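Local structure of transcobalamin-1 (Homo sapiens, 4KKI) at residues E234-M248 with Q267-F281. The protein binds vitamin B12 with femtomolar affinity, transporting cobalamin and protecting it from the acidic environment of the stomach. Numbering follows the deposited sequence.
Sequences ENGLIGNTFSTGEAM and QTLNTVLTEISQGAF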
ATOM      1  N   GLU A 234       5.237   6.350  19.839  1.00 57.07           N
ATOM      2  CA  GLU A 234       4.721   6.826  21.117  1.00 57.33           C
ATOM      3  C   GLU A 234       3.333   7.443  20.972  1.00 55.46           C
ATOM      4  O   GLU A 234       2.510   7.369  21.887  1.00 54.89           O
ATOM      5  CB  GLU A 234       5.692   7.842  21.726  1.00 66.35           C
ATOM      6  CG  GLU A 234       5.424   8.170  23.184  1.00 85.76           C
ATOM      7  CD  GLU A 234       6.454   9.120  23.768  1.00103.71           C
ATOM      8  OE1 GLU A 234       7.083   9.871  22.993  1.00109.84           O
ATOM      9  OE2 GLU A 234       6.636   9.112  25.004  1.00110.93           O
ATOM     10  N   ASN A 235       3.077   8.046  19.814  1.00 54.35           N
ATOM     11  CA  ASN A 235       1.802   8.712  19.556  1.00 54.52           C
ATOM     12  C   ASN A 235       0.698   7.774  19.060  1.00 54.81           C
ATOM     13  O   ASN A 235      -0.413   8.216  18.767  1.00 56.11           O
ATOM     14  CB  ASN A 235       1.991   9.872  18.572  1.00 49.57           C
ATOM     15  CG  ASN A 235       2.603   9.431  17.253  1.00 54.00           C
ATOM     16  OD1 ASN A 235       2.763   8.236  16.995  1.00 57.15           O
ATOM     17  ND2 ASN A 235       2.944  10.397  16.409  1.00 50.98           N
ATOM     18  N   GLY A 236       1.006   6.485  18.958  1.00 46.51           N
ATOM     19  CA  GLY A 236       0.009   5.501  18.578  1.00 48.48           C
ATOM     20  C   GLY A 236       0.120   5.043  17.136  1.00 48.50           C
ATOM     21  O   GLY A 236      -0.477   4.038  16.749  1.00 51.50           O
ATOM     22  N   LEU A 237       0.876   5.789  16.337  1.00 40.76           N
ATOM     23  CA  LEU A 237       1.129   5.404  14.955  1.00 40.47           C
ATOM     24  C   LEU A 237       1.908   4.097  14.917  1.00 46.54           C
ATOM     25  O   LEU A 237       2.748   3.836  15.780  1.00 40.73           O
ATOM     26  CB  LEU A 237       1.894   6.502  14.212  1.00 42.85           C
ATOM     27  CG  LEU A 237       1.138   7.808  13.954  1.00 49.17           C
ATOM     28  CD1 LEU A 237       1.967   8.749  13.088  1.00 38.07           C
ATOM     29  CD2 LEU A 237      -0.212   7.529  13.307  1.00 52.81           C
ATOM     30  N   ILE A 238       1.613   3.271  13.920  1.00 41.71           N
ATOM     31  CA  ILE A 238       2.270   1.980  13.779  1.00 42.76           C
ATOM     32  C   ILE A 238       3.047   1.954  12.472  1.00 44.71           C
ATOM     33  O   ILE A 238       2.466   1.840  11.390  1.00 40.00           O
ATOM     34  CB  ILE A 238       1.251   0.832  13.814  1.00 36.27           C
ATOM     35  CG1 ILE A 238       0.309   0.998  15.009  1.00 37.66           C
ATOM     36  CG2 ILE A 238       1.964  -0.504  13.874  1.00 37.56           C
ATOM     37  CD1 ILE A 238      -0.874   0.057  14.988  1.00 47.14           C
ATOM     38  N   GLY A 239       4.367   2.058  12.581  1.00 41.23           N
ATOM     39  CA  GLY A 239       5.211   2.325  11.431  1.00 36.21           C
ATOM     40  C   GLY A 239       5.257   3.828  11.238  1.00 38.67           C
ATOM     41  O   GLY A 239       5.783   4.552  12.081  1.00 48.73           O
ATOM     42  N   ASN A 240       4.702   4.302  10.129  1.00 39.78           N
ATOM     43  CA  ASN A 240       4.500   5.733   9.943  1.00 34.70           C
ATOM     44  C   ASN A 240       3.022   6.044   9.738  1.00 38.35           C
ATOM     45  O   ASN A 240       2.168   5.179   9.931  1.00 36.96           O
ATOM     46  CB  ASN A 240       5.348   6.280   8.789  1.00 36.92           C
ATOM     47  CG  ASN A 240       5.049   5.606   7.460  1.00 44.34           C
ATOM     48  OD1 ASN A 240       3.991   5.004   7.272  1.00 45.36           O
ATOM     49  ND2 ASN A 240       5.988   5.709   6.528  1.00 44.01           N
ATOM     50  N   THR A 241       2.732   7.277   9.339  1.00 38.15           N
ATOM     51  CA  THR A 241       1.361   7.727   9.136  1.00 34.81           C
ATOM     52  C   THR A 241       0.636   6.899   8.080  1.00 40.51           C
ATOM     53  O   THR A 241      -0.560   6.629   8.195  1.00 40.26           O
ATOM     54  CB  THR A 241       1.336   9.205   8.699  1.00 32.98           C
ATOM     55  OG1 THR A 241       1.932  10.014   9.718  1.00 40.34           O
ATOM     56  CG2 THR A 241      -0.091   9.678   8.451  1.00 33.68           C
ATOM     57  N   PHE A 242       1.373   6.485   7.058  1.00 40.91           N
ATOM     58  CA  PHE A 242       0.765   5.866   5.890  1.00 37.67           C
ATOM     59  C   PHE A 242       0.778   4.338   5.930  1.00 38.22           C
ATOM     60  O   PHE A 242       0.332   3.687   4.988  1.00 40.21           O
ATOM     61  CB  PHE A 242       1.433   6.389   4.618  1.00 38.81           C
ATOM     62  CG  PHE A 242       1.468   7.889   4.536  1.00 40.94           C
ATOM     63  CD1 PHE A 242       0.309   8.608   4.287  1.00 32.67           C
ATOM     64  CD2 PHE A 242       2.655   8.581   4.718  1.00 36.77           C
ATOM     65  CE1 PHE A 242       0.332   9.989   4.215  1.00 33.54           C
ATOM     66  CE2 PHE A 242       2.687   9.963   4.645  1.00 41.99           C
ATOM     67  CZ  PHE A 242       1.524  10.669   4.393  1.00 33.73           C
ATOM     68  N   SER A 243       1.281   3.772   7.023  1.00 36.65           N
ATOM     69  CA  SER A 243       1.233   2.325   7.217  1.00 37.36           C
ATOM     70  C   SER A 243       0.275   1.968   8.347  1.00 35.20           C
ATOM     71  O   SER A 243      -0.028   0.799   8.571  1.00 36.78           O
ATOM     72  CB  SER A 243       2.625   1.769   7.523  1.00 33.33           C
ATOM     73  OG  SER A 243       3.118   2.268   8.756  1.00 42.05           O
ATOM     74  N   THR A 244      -0.202   2.984   9.055  1.00 35.11           N
ATOM     75  CA  THR A 244      -1.024   2.771  10.242  1.00 33.58           C
ATOM     76  C   THR A 244      -2.397   2.179   9.926  1.00 38.14           C
ATOM     77  O   THR A 244      -2.878   1.292  10.636  1.00 40.94           O
ATOM     78  CB  THR A 244      -1.199   4.076  11.029  1.00 37.25           C
ATOM     79  OG1 THR A 244       0.082   4.526  11.493  1.00 39.79           O
ATOM     80  CG2 THR A 244      -2.108   3.861  12.220  1.00 37.81           C
ATOM     81  N   GLY A 245      -3.018   2.666   8.858  1.00 31.88           N
ATOM     82  CA  GLY A 245      -4.359   2.247   8.485  1.00 32.39           C
ATOM     83  C   GLY A 245      -4.480   0.754   8.257  1.00 37.33           C
ATOM     84  O   GLY A 245      -5.372   0.103   8.800  1.00 39.88           O
ATOM     85  N   GLU A 246      -3.574   0.203   7.459  1.00 31.62           N
ATOM     86  CA  GLU A 246      -3.600  -1.222   7.174  1.00 39.51           C
ATOM     87  C   GLU A 246      -2.999  -2.036   8.318  1.00 40.96           C
ATOM     88  O   GLU A 246      -3.314  -3.213   8.480  1.00 35.73           O
ATOM     89  CB  GLU A 246      -2.927  -1.519   5.831  1.00 29.95           C
ATOM     90  CG  GLU A 246      -3.641  -0.844   4.660  1.00 31.16           C
ATOM     91  CD  GLU A 246      -3.132  -1.285   3.299  1.00 39.98           C
ATOM     92  OE1 GLU A 246      -1.927  -1.586   3.172  1.00 38.90           O
ATOM     93  OE2 GLU A 246      -3.948  -1.332   2.352  1.00 41.60           O
ATOM     94  N   ALA A 247      -2.156  -1.401   9.128  1.00 38.92           N
ATOM     95  CA  ALA A 247      -1.661  -2.052  10.336  1.00 43.63           C
ATOM     96  C   ALA A 247      -2.820  -2.286  11.303  1.00 40.04           C
ATOM     97  O   ALA A 247      -2.909  -3.341  11.929  1.00 33.14           O
ATOM     98  CB  ALA A 247      -0.565  -1.227  10.991  1.00 35.66           C
ATOM     99  N   MET A 248      -3.710  -1.300  11.408  1.00 35.37           N
ATOM    100  CA  MET A 248      -4.913  -1.428  12.227  1.00 36.17           C
ATOM    101  C   MET A 248      -5.779  -2.601  11.763  1.00 38.57           C
ATOM    102  O   MET A 248      -6.277  -3.369  12.585  1.00 40.62           O
ATOM    103  CB  MET A 248      -5.732  -0.130  12.219  1.00 41.23           C
ATOM    104  CG  MET A 248      -5.049   1.065  12.882  1.00 29.08           C
ATOM    105  SD  MET A 248      -5.991   2.602  12.728  1.00 38.13           S
ATOM    106  CE  MET A 248      -7.448   2.212  13.693  1.00 29.63           C
ATOM    107  N   GLN A 267      -6.135   5.514  20.921  1.00 53.91           N
ATOM    108  CA  GLN A 267      -5.053   6.485  20.776  1.00 51.75           C
ATOM    109  C   GLN A 267      -4.571   6.526  19.331  1.00 48.12           C
ATOM    110  O   GLN A 267      -4.395   7.601  18.757  1.00 44.20           O
ATOM    111  CB  GLN A 267      -3.885   6.147  21.705  1.00 51.19           C
ATOM    112  CG  GLN A 267      -2.749   7.161  21.643  1.00 53.10           C
ATOM    113  CD  GLN A 267      -1.410   6.569  22.035  1.00 58.39           C
ATOM    114  OE1 GLN A 267      -1.254   5.350  22.113  1.00 59.48           O
ATOM    115  NE2 GLN A 267      -0.431   7.434  22.281  1.00 54.39           N
ATOM    116  N   THR A 268      -4.362   5.347  18.752  1.00 39.89           N
ATOM    117  CA  THR A 268      -3.971   5.226  17.352  1.00 43.53           C
ATOM    118  C   THR A 268      -4.990   5.913  16.446  1.00 50.27           C
ATOM    119  O   THR A 268      -4.626   6.694  15.566  1.00 49.73           O
ATOM    120  CB  THR A 268      -3.834   3.749  16.933  1.00 39.64           C
ATOM    121  OG1 THR A 268      -2.744   3.145  17.640  1.00 38.66           O
ATOM    122  CG2 THR A 268      -3.581   3.638  15.441  1.00 31.96           C
ATOM    123  N   LEU A 269      -6.266   5.623  16.680  1.00 48.16           N
ATOM    124  CA  LEU A 269      -7.356   6.235  15.926  1.00 51.15           C
ATOM    125  C   LEU A 269      -7.350   7.759  16.048  1.00 48.65           C
ATOM    126  O   LEU A 269      -7.461   8.467  15.045  1.00 55.41           O
ATOM    127  CB  LEU A 269      -8.701   5.672  16.400  1.00 55.79           C
ATOM    128  CG  LEU A 269      -9.973   6.296  15.826  1.00 51.95           C
ATOM    129  CD1 LEU A 269     -10.040   6.101  14.321  1.00 46.91           C
ATOM    130  CD2 LEU A 269     -11.200   5.703  16.499  1.00 60.30           C
ATOM    131  N   ASN A 270      -7.213   8.257  17.275  1.00 46.02           N
ATOM    132  CA  ASN A 270      -7.201   9.696  17.530  1.00 50.05           C
ATOM    133  C   ASN A 270      -6.060  10.421  16.824  1.00 50.36           C
ATOM    134  O   ASN A 270      -6.256  11.487  16.238  1.00 58.06           O
ATOM    135  CB  ASN A 270      -7.150   9.981  19.036  1.00 51.35           C
ATOM    136  CG  ASN A 270      -8.432   9.591  19.748  1.00 57.98           C
ATOM    137  OD1 ASN A 270      -9.490   9.477  19.130  1.00 62.80           O
ATOM    138  ND2 ASN A 270      -8.343   9.391  21.058  1.00 58.98           N
ATOM    139  N   THR A 271      -4.869   9.838  16.886  1.00 45.04           N
ATOM    140  CA  THR A 271      -3.703  10.403  16.220  1.00 46.04           C
ATOM    141  C   THR A 271      -3.911  10.464  14.707  1.00 49.18           C
ATOM    142  O   THR A 271      -3.577  11.461  14.066  1.00 41.96           O
ATOM    143  CB  THR A 271      -2.434   9.596  16.543  1.00 45.03           C
ATOM    144  OG1 THR A 271      -2.178   9.661  17.952  1.00 53.02           O
ATOM    145  CG2 THR A 271      -1.236  10.150  15.791  1.00 43.86           C
ATOM    146  N   VAL A 272      -4.475   9.400  14.143  1.00 44.63           N
ATOM    147  CA  VAL A 272      -4.772   9.370  12.715  1.00 46.73           C
ATOM    148  C   VAL A 272      -5.772  10.466  12.337  1.00 46.44           C
ATOM    149  O   VAL A 272      -5.576  11.176  11.350  1.00 45.97           O
ATOM    150  CB  VAL A 272      -5.293   7.987  12.270  1.00 44.17           C
ATOM    151  CG1 VAL A 272      -5.782   8.033  10.825  1.00 41.34           C
ATOM    152  CG2 VAL A 272      -4.204   6.939  12.433  1.00 39.03           C
ATOM    153  N   LEU A 273      -6.828  10.612  13.134  1.00 38.40           N
ATOM    154  CA  LEU A 273      -7.836  11.642  12.885  1.00 45.71           C
ATOM    155  C   LEU A 273      -7.215  13.037  12.911  1.00 43.18           C
ATOM    156  O   LEU A 273      -7.600  13.916  12.138  1.00 46.59           O
ATOM    157  CB  LEU A 273      -8.977  11.550  13.905  1.00 48.69           C
ATOM    158  CG  LEU A 273      -9.879  10.316  13.819  1.00 56.24           C
ATOM    159  CD1 LEU A 273     -10.884  10.300  14.963  1.00 58.88           C
ATOM    160  CD2 LEU A 273     -10.592  10.257  12.475  1.00 48.91           C
ATOM    161  N   THR A 274      -6.249  13.232  13.801  1.00 49.44           N
ATOM    162  CA  THR A 274      -5.528  14.494  13.880  1.00 50.93           C
ATOM    163  C   THR A 274      -4.746  14.735  12.595  1.00 45.67           C
ATOM    164  O   THR A 274      -4.725  15.849  12.072  1.00 56.23           O
ATOM    165  CB  THR A 274      -4.559  14.511  15.069  1.00 49.43           C
ATOM    166  OG1 THR A 274      -5.293  14.332  16.284  1.00 53.42           O
ATOM    167  CG2 THR A 274      -3.808  15.832  15.124  1.00 47.43           C
ATOM    168  N   GLU A 275      -4.110  13.681  12.092  1.00 42.19           N
ATOM    169  CA  GLU A 275      -3.349  13.761  10.850  1.00 43.60           C
ATOM    170  C   GLU A 275      -4.238  14.158   9.676  1.00 45.67           C
ATOM    171  O   GLU A 275      -3.848  14.976   8.845  1.00 53.47           O
ATOM    172  CB  GLU A 275      -2.665  12.424  10.551  1.00 48.08           C
ATOM    173  CG  GLU A 275      -1.661  11.973  11.601  1.00 55.54           C
ATOM    174  CD  GLU A 275      -0.332  12.696  11.499  1.00 72.65           C
ATOM    175  OE1 GLU A 275      -0.293  13.923  11.731  1.00 80.82           O
ATOM    176  OE2 GLU A 275       0.677  12.031  11.186  1.00 74.18           O
ATOM    177  N   ILE A 276      -5.430  13.568   9.613  1.00 48.10           N
ATOM    178  CA  ILE A 276      -6.386  13.863   8.549  1.00 45.54           C
ATOM    179  C   ILE A 276      -6.746  15.344   8.515  1.00 46.66           C
ATOM    180  O   ILE A 276      -6.752  15.967   7.451  1.00 51.52           O
ATOM    181  CB  ILE A 276      -7.681  13.041   8.707  1.00 47.49           C
ATOM    182  CG1 ILE A 276      -7.378  11.545   8.632  1.00 43.06           C
ATOM    183  CG2 ILE A 276      -8.695  13.429   7.638  1.00 42.97           C
ATOM    184  CD1 ILE A 276      -8.589  10.669   8.860  1.00 42.71           C
ATOM    185  N   SER A 277      -7.034  15.904   9.684  1.00 40.52           N
ATOM    186  CA  SER A 277      -7.422  17.305   9.786  1.00 50.61           C
ATOM    187  C   SER A 277      -6.279  18.223   9.368  1.00 53.48           C
ATOM    188  O   SER A 277      -6.503  19.349   8.928  1.00 56.05           O
ATOM    189  CB  SER A 277      -7.870  17.634  11.211  1.00 51.51           C
ATOM    190  OG  SER A 277      -6.813  17.436  12.132  1.00 65.13           O
ATOM    191  N   GLN A 278      -5.052  17.731   9.502  1.00 48.46           N
ATOM    192  CA  GLN A 278      -3.876  18.501   9.115  1.00 51.84           C
ATOM    193  C   GLN A 278      -3.526  18.304   7.643  1.00 52.32           C
ATOM    194  O   GLN A 278      -2.552  18.869   7.150  1.00 60.19           O
ATOM    195  CB  GLN A 278      -2.688  18.139  10.003  1.00 55.75           C
ATOM    196  CG  GLN A 278      -2.890  18.506  11.461  1.00 61.71           C
ATOM    197  CD  GLN A 278      -1.817  17.934  12.360  1.00 74.59           C
ATOM    198  OE1 GLN A 278      -1.072  17.038  11.962  1.00 80.25           O
ATOM    199  NE2 GLN A 278      -1.730  18.450  13.580  1.00 78.02           N
ATOM    200  N   GLY A 279      -4.329  17.504   6.947  1.00 53.36           N
ATOM    201  CA  GLY A 279      -4.149  17.290   5.521  1.00 49.40           C
ATOM    202  C   GLY A 279      -3.055  16.295   5.178  1.00 51.16           C
ATOM    203  O   GLY A 279      -2.482  16.349   4.091  1.00 50.33           O
ATOM    204  N   ALA A 280      -2.770  15.381   6.099  1.00 46.42           N
ATOM    205  CA  ALA A 280      -1.713  14.395   5.887  1.00 46.51           C
ATOM    206  C   ALA A 280      -2.084  13.380   4.810  1.00 49.05           C
ATOM    207  O   ALA A 280      -1.211  12.753   4.211  1.00 49.35           O
ATOM    208  CB  ALA A 280      -1.381  13.686   7.188  1.00 38.33           C
ATOM    209  N   PHE A 281      -3.380  13.226   4.563  1.00 46.77           N
ATOM    210  CA  PHE A 281      -3.858  12.232   3.610  1.00 47.27           C
ATOM    211  C   PHE A 281      -4.391  12.857   2.324  1.00 52.31           C
ATOM    212  O   PHE A 281      -5.433  12.451   1.810  1.00 51.53           O
ATOM    213  CB  PHE A 281      -4.924  11.349   4.259  1.00 34.91           C
ATOM    214  CG  PHE A 281      -4.395  10.477   5.358  1.00 33.38           C
ATOM    215  CD1 PHE A 281      -3.902   9.214   5.080  1.00 36.15           C
ATOM    216  CD2 PHE A 281      -4.379  10.924   6.669  1.00 34.61           C
ATOM    217  CE1 PHE A 281      -3.407   8.410   6.087  1.00 30.30           C
ATOM    218  CE2 PHE A 281      -3.887  10.122   7.682  1.00 40.71           C
ATOM    219  CZ  PHE A 281      -3.399   8.864   7.390  1.00 36.34           C
TER
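In the alpha domain's helical barrel, the segment leading into helix 244-252 and toward the cobalamin pocket is pinned to helix 265-277 by side chains reaching for its backbone carbonyls. Gln267 NE2 donates to Glu234 O at 3.0 Å, a bent bond; CG lies anti to the backbone N (chi1 -177°) and the chain runs on extended, laying the amide beside the Asn235-Gly236 peptide. Thr271 OG1 donates to Asn235 O at a modelled 2.4 Å, too short to trust in detail, and Thr268 OG1 gives a 2.6 Å bond to Gly236 O. With an alanine at Gln267, Glu234 O would probably lose this donor and the start of the segment be freer to move. Gly236 fits tightly here: a CB would press on Thr268 N.

Asn235 closes an Asx turn onto Leu237 N, and Leu237 CD2 then rests on Thr271 CG2 (3.8 Å). Within the alpha6-alpha6 barrel, helix 244-248 and helix 267-277 run roughly antiparallel (153°), and Thr244 CG2 packs against Thr268 CG2 at 3.5 Å. Farther along, Thr241 OG1 donates a 2.8 Å hydrogen bond to OE2 of the bent Glu275 chain, nearly along its C-O axis. After the Schellman motif at Gly279 the chain brings in Phe281, whose face the edge of Phe242 meets in an offset edge-to-face pair (planes at 74°), while Ala280 O lies 3.2 Å from Phe242 CE1, in the ring plane. Phe242 borders the bound cyanocobalamin, to which neighbouring Asn240 ND2 is hydrogen-bonded.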